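Local coordinates for protein transcriptional regulator (Vibrio vulnificus, PDB 4IVN) that represses the nan operon for sialic acid catabolism, probably by binding its regulatory DNA, and binds the pathway sugar N-acetylmannosamine 6-phosphate, at residues 22-27 with 48-53; 204-209 with 217-222. One frame throughout, in Å; residues are numbered along the deposited sequence.

Contact 1. Residues 22-27 with 48-53; sequences LRVVAD and TQTSEA
Val24 meets the flat peptide group of Thr48 at its carbonyl oxygen and not over its carbon: the methyl CG1 of Val24 lies 3.8 Å from Thr48 O but 4.7 Å from Thr48 C. With no aromatic ring in either segment, the rest of the contact is methyl groups and hydroxyls. Val24 CG1 reaches the carbonyl because it stands anti to the backbone N (chi1 162°). The same methyl also lies 4.3 Å from Thr50 CG2, a looser approach.

The closest side-chain approach is made by Val25. Its CG2 lies 3.5 Å from Thr50 OG1 and 4.0 Å from Thr50 CG2, the two side chains crossing obliquely, while Thr48 CG2 comes within 4.2 Å of Val25 CA on the helix backbone. No polar bond joins the segments, which together bury 170 Å²; the association is van der Waals packing.

This places helix 20-36 against the turn of the helix-turn-helix. Helix 41-48 ends in a Schellman motif, with Gln49 at positive phi (52°), and helix 52-61 starts after Ser51, its N-cap residue. In the rpiR family the second of these helices would be expected to read DNA. Val25 also touches Leu58 on helix 52-61, and Thr50 touches Val55, which extends the packing beyond the turn.

Within the turn, Thr50 OG1 donates to Thr48 OG1 over 2.9 Å. Both hydroxyls sit between their own backbone N and carbonyl carbon (chi1 57° for Thr48), and Thr48 OG1 is bonded in addition to the carbonyl oxygen of Leu44 in the preceding helical turn.

Contact 2. Residues 204-209 with 217-222; sequences VVSLTN and SLSTEM
Val205 pairs with Glu221 and Ser206 with Met222 in parallel register, joining strand 204-208 to strand 221-224, an outermost strand, within this chain, of the five-stranded parallel sheet of the SIS domain. The CA atoms of Val205 and Glu221 are 4.7 Å apart and those of Ser206 and Met222 4.6 Å. The Ser206 N to Glu221 O hydrogen bond of 3.0 Å, its donor tilted 23° from the carbonyl plane, is one link that fits this register; the backbone bonding of Ser206 with Leu223 is another.

At the start of the pairing a side chain takes a backbone role. Thr220 OG1 lies anti to its carbonyl carbon, where it accepts the N-H of Val204 at 3.0 Å in a nearly straight bond (166°), and Thr220 N returns a 2.6 Å bond to Val204 O. Together the two bonds grip both polar backbone atoms of Val204. Glu221 N adds a weak bond to the same oxygen.

Val205 and Glu221 share one face, where Val205 CG2 approaches Glu221 CB. The Glu221 chain then bends at chi2, and its carboxylate is engaged by Arg119 of helix 114-126 in a salt bridge.

On the other face, Met222 is folded back over the neighbouring strand. Its chi2 of -138° sets SD, which lies 4.0 Å from Thr208 OG1. The terminal CE rests 3.7 Å from Ser206 CB and also touches Thr208 CG2. Met222 and Thr208 cross at about a right angle, and the Thr208 hydroxyl is bonded to the carbonyl oxygen of Ile210.

Ser206 and Ser219 both hold OG beside their backbone N, anti to the carbonyl carbon, which lets the two hydroxyls meet: Ser206 OG donates to Ser219 OG at a short 2.6 Å, and Ser219 OG is in turn bonded to Leu215 O.

Overall arrangement
Contact 1 lies in the helix-turn-helix part of the chain and contact 2 in the sheet of the SIS part. Their centres are 26 Å apart and their nearest atoms about 7 Å apart, so neither packs directly on the other. Contact 1 is the more peripheral, 24 Å from the chain centre against 8 Å for contact 2. One sugar phosphate pocket, with Ser182, Ser183, Ser184 and Thr187, lies in the SIS part; Tyr147, Arg151, Val272 and Met276 also contact bound ligand. The side chain of Thr208 is about 7 Å from a ligand, probably the one in the first pocket, since Leu207 is hydrogen-bonded through its backbone to Ser182.

Contact 1. Residues 22-27 with 48-53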
# COMPACT_ATOMS: atom_id res chain seq x y z
N LEU A 22 18.04 -26.67 26.37
CA LEU A 22 17.29 -26.98 25.14
C LEU A 22 15.85 -27.47 25.44
O LEU A 22 14.92 -27.13 24.71
CB LEU A 22 18.07 -27.96 24.24
CG LEU A 22 19.02 -27.54 23.10
CD1 LEU A 22 19.41 -26.08 23.04
CD2 LEU A 22 20.29 -28.38 23.15
N ARG A 23 15.67 -28.23 26.53
CA ARG A 23 14.37 -28.80 26.96
C ARG A 23 13.39 -27.70 27.30
O ARG A 23 12.19 -27.83 27.03
CB ARG A 23 14.47 -29.72 28.20
CG ARG A 23 14.91 -31.15 27.92
CD ARG A 23 14.70 -32.10 29.11
NE ARG A 23 14.37 -33.45 28.61
CZ ARG A 23 13.13 -33.94 28.47
NH1 ARG A 23 12.05 -33.25 28.83
NH2 ARG A 23 12.97 -35.16 27.98
N VAL A 24 13.92 -26.62 27.89
CA VAL A 24 13.07 -25.48 28.24
C VAL A 24 12.48 -24.92 26.95
O VAL A 24 11.29 -24.63 26.85
CB VAL A 24 13.90 -24.41 28.97
CG1 VAL A 24 13.18 -23.08 28.96
CG2 VAL A 24 14.17 -24.88 30.43
N VAL A 25 13.33 -24.80 25.93
CA VAL A 25 12.85 -24.22 24.67
C VAL A 25 11.96 -25.24 23.96
O VAL A 25 10.94 -24.85 23.38
CB VAL A 25 14.02 -23.84 23.73
CG1 VAL A 25 13.47 -23.22 22.44
CG2 VAL A 25 15.00 -22.86 24.40
N ALA A 26 12.34 -26.53 24.00
CA ALA A 26 11.51 -27.54 23.34
C ALA A 26 10.12 -27.50 24.01
O ALA A 26 9.09 -27.45 23.32
CB ALA A 26 12.17 -28.93 23.38
N ASP A 27 10.10 -27.38 25.33
CA ASP A 27 8.81 -27.41 26.09
C ASP A 27 7.90 -26.21 25.82
O ASP A 27 6.65 -26.37 25.69
CB ASP A 27 9.04 -27.51 27.60
CG ASP A 27 9.27 -28.93 28.06
OD1 ASP A 27 8.81 -29.87 27.39
OD2 ASP A 27 9.91 -29.13 29.12
N THR A 48 11.55 -17.56 26.65
CA THR A 48 12.07 -18.73 27.30
C THR A 48 13.21 -18.40 28.27
O THR A 48 13.71 -19.31 28.96
CB THR A 48 12.62 -19.73 26.27
OG1 THR A 48 13.62 -19.07 25.50
CG2 THR A 48 11.48 -20.36 25.41
N GLN A 49 13.61 -17.13 28.31
CA GLN A 49 14.80 -16.68 29.06
C GLN A 49 16.06 -17.51 28.71
O GLN A 49 16.77 -18.00 29.61
CB GLN A 49 14.55 -16.78 30.57
CG GLN A 49 13.64 -15.72 31.20
CD GLN A 49 13.17 -16.18 32.57
OE1 GLN A 49 12.29 -17.05 32.67
NE2 GLN A 49 13.76 -15.64 33.63
N THR A 50 16.35 -17.67 27.42
CA THR A 50 17.54 -18.39 26.96
C THR A 50 18.18 -17.46 25.94
O THR A 50 17.56 -16.50 25.50
CB THR A 50 17.17 -19.82 26.40
OG1 THR A 50 16.42 -19.71 25.17
CG2 THR A 50 16.32 -20.60 27.38
N SER A 51 19.39 -17.73 25.50
CA SER A 51 19.96 -16.91 24.44
C SER A 51 19.35 -17.26 23.06
O SER A 51 18.70 -18.29 22.88
CB SER A 51 21.43 -17.16 24.40
OG SER A 51 21.58 -18.52 24.15
N GLU A 52 19.60 -16.42 22.07
CA GLU A 52 19.25 -16.80 20.73
C GLU A 52 20.13 -17.95 20.27
O GLU A 52 19.72 -18.75 19.44
CB GLU A 52 19.42 -15.63 19.78
CG GLU A 52 18.61 -14.43 20.19
CD GLU A 52 18.66 -13.31 19.15
OE1 GLU A 52 19.23 -13.52 18.05
OE2 GLU A 52 18.09 -12.23 19.43
N ALA A 53 21.33 -18.04 20.80
CA ALA A 53 22.19 -19.22 20.45
C ALA A 53 21.56 -20.58 20.85
O ALA A 53 21.74 -21.61 20.18
CB ALA A 53 23.56 -19.10 21.10

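Contact 2. Residues 204-209 with 217-222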
# COMPACT_ATOMS: atom_id res chain seq x y z
N VAL A 204 17.87 5.64 12.71
CA VAL A 204 17.14 4.61 11.94
C VAL A 204 15.84 4.45 12.63
O VAL A 204 15.86 4.17 13.83
CB VAL A 204 17.91 3.26 11.94
CG1 VAL A 204 17.09 2.12 11.26
CG2 VAL A 204 19.29 3.39 11.28
N VAL A 205 14.74 4.53 11.91
CA VAL A 205 13.37 4.34 12.50
C VAL A 205 12.82 3.05 11.86
O VAL A 205 12.78 2.94 10.64
CB VAL A 205 12.42 5.51 12.12
CG1 VAL A 205 10.96 5.27 12.61
CG2 VAL A 205 12.93 6.83 12.78
N SER A 206 12.38 2.09 12.66
CA SER A 206 11.83 0.86 12.10
C SER A 206 10.33 0.90 12.13
O SER A 206 9.74 1.32 13.13
CB SER A 206 12.29 -0.33 12.94
OG SER A 206 13.63 -0.49 12.59
N LEU A 207 9.74 0.43 11.03
CA LEU A 207 8.29 0.26 10.99
C LEU A 207 7.96 -1.20 10.85
O LEU A 207 8.19 -1.74 9.78
CB LEU A 207 7.72 0.97 9.80
CG LEU A 207 7.90 2.48 9.68
CD1 LEU A 207 7.00 3.01 8.54
CD2 LEU A 207 7.52 3.22 10.99
N THR A 208 7.45 -1.86 11.92
CA THR A 208 7.37 -3.35 11.89
C THR A 208 6.02 -3.73 12.47
O THR A 208 5.19 -2.85 12.75
CB THR A 208 8.37 -3.98 12.91
OG1 THR A 208 7.91 -3.62 14.25
CG2 THR A 208 9.67 -3.39 12.74
N ASN A 209 5.80 -5.03 12.62
CA ASN A 209 4.60 -5.51 13.29
C ASN A 209 5.00 -6.43 14.43
O ASN A 209 4.23 -7.29 14.84
CB ASN A 209 3.73 -6.37 12.27
CG ASN A 209 3.16 -5.53 11.13
OD1 ASN A 209 1.94 -5.33 11.05
ND2 ASN A 209 4.00 -5.14 10.21
N SER A 217 17.33 -3.98 17.75
CA SER A 217 18.54 -3.56 18.36
C SER A 217 19.36 -2.71 17.35
O SER A 217 20.47 -2.34 17.64
CB SER A 217 19.34 -4.80 18.85
OG SER A 217 20.04 -5.34 17.74
N LEU A 218 18.81 -2.38 16.18
CA LEU A 218 19.53 -1.47 15.27
C LEU A 218 18.64 -0.32 14.93
O LEU A 218 18.74 0.15 13.80
CB LEU A 218 19.87 -2.19 13.92
CG LEU A 218 20.64 -3.51 14.00
CD1 LEU A 218 20.37 -4.27 12.71
CD2 LEU A 218 22.12 -3.20 14.24
N SER A 219 17.76 0.08 15.85
CA SER A 219 16.71 1.09 15.60
C SER A 219 16.81 2.20 16.61
O SER A 219 16.96 1.90 17.82
CB SER A 219 15.32 0.46 15.72
OG SER A 219 15.13 -0.51 14.72
N THR A 220 16.83 3.45 16.16
CA THR A 220 16.82 4.61 17.06
C THR A 220 15.42 4.72 17.65
O THR A 220 15.26 5.10 18.79
CB THR A 220 17.27 5.92 16.35
OG1 THR A 220 18.49 5.67 15.62
CG2 THR A 220 17.59 7.09 17.30
N GLU A 221 14.39 4.50 16.82
CA GLU A 221 13.01 4.52 17.23
C GLU A 221 12.24 3.37 16.53
O GLU A 221 12.70 2.89 15.49
CB GLU A 221 12.33 5.82 16.75
CG GLU A 221 13.06 7.15 17.10
CD GLU A 221 12.98 7.63 18.57
OE1 GLU A 221 12.27 6.96 19.39
OE2 GLU A 221 13.61 8.73 18.90
N MET A 222 11.06 3.00 17.02
CA MET A 222 10.28 1.97 16.32
C MET A 222 8.80 2.36 16.38
O MET A 222 8.36 2.88 17.38
CB MET A 222 10.34 0.64 17.10
CG MET A 222 11.42 -0.34 16.68
SD MET A 222 10.79 -2.06 16.63
CE MET A 222 12.11 -2.82 15.67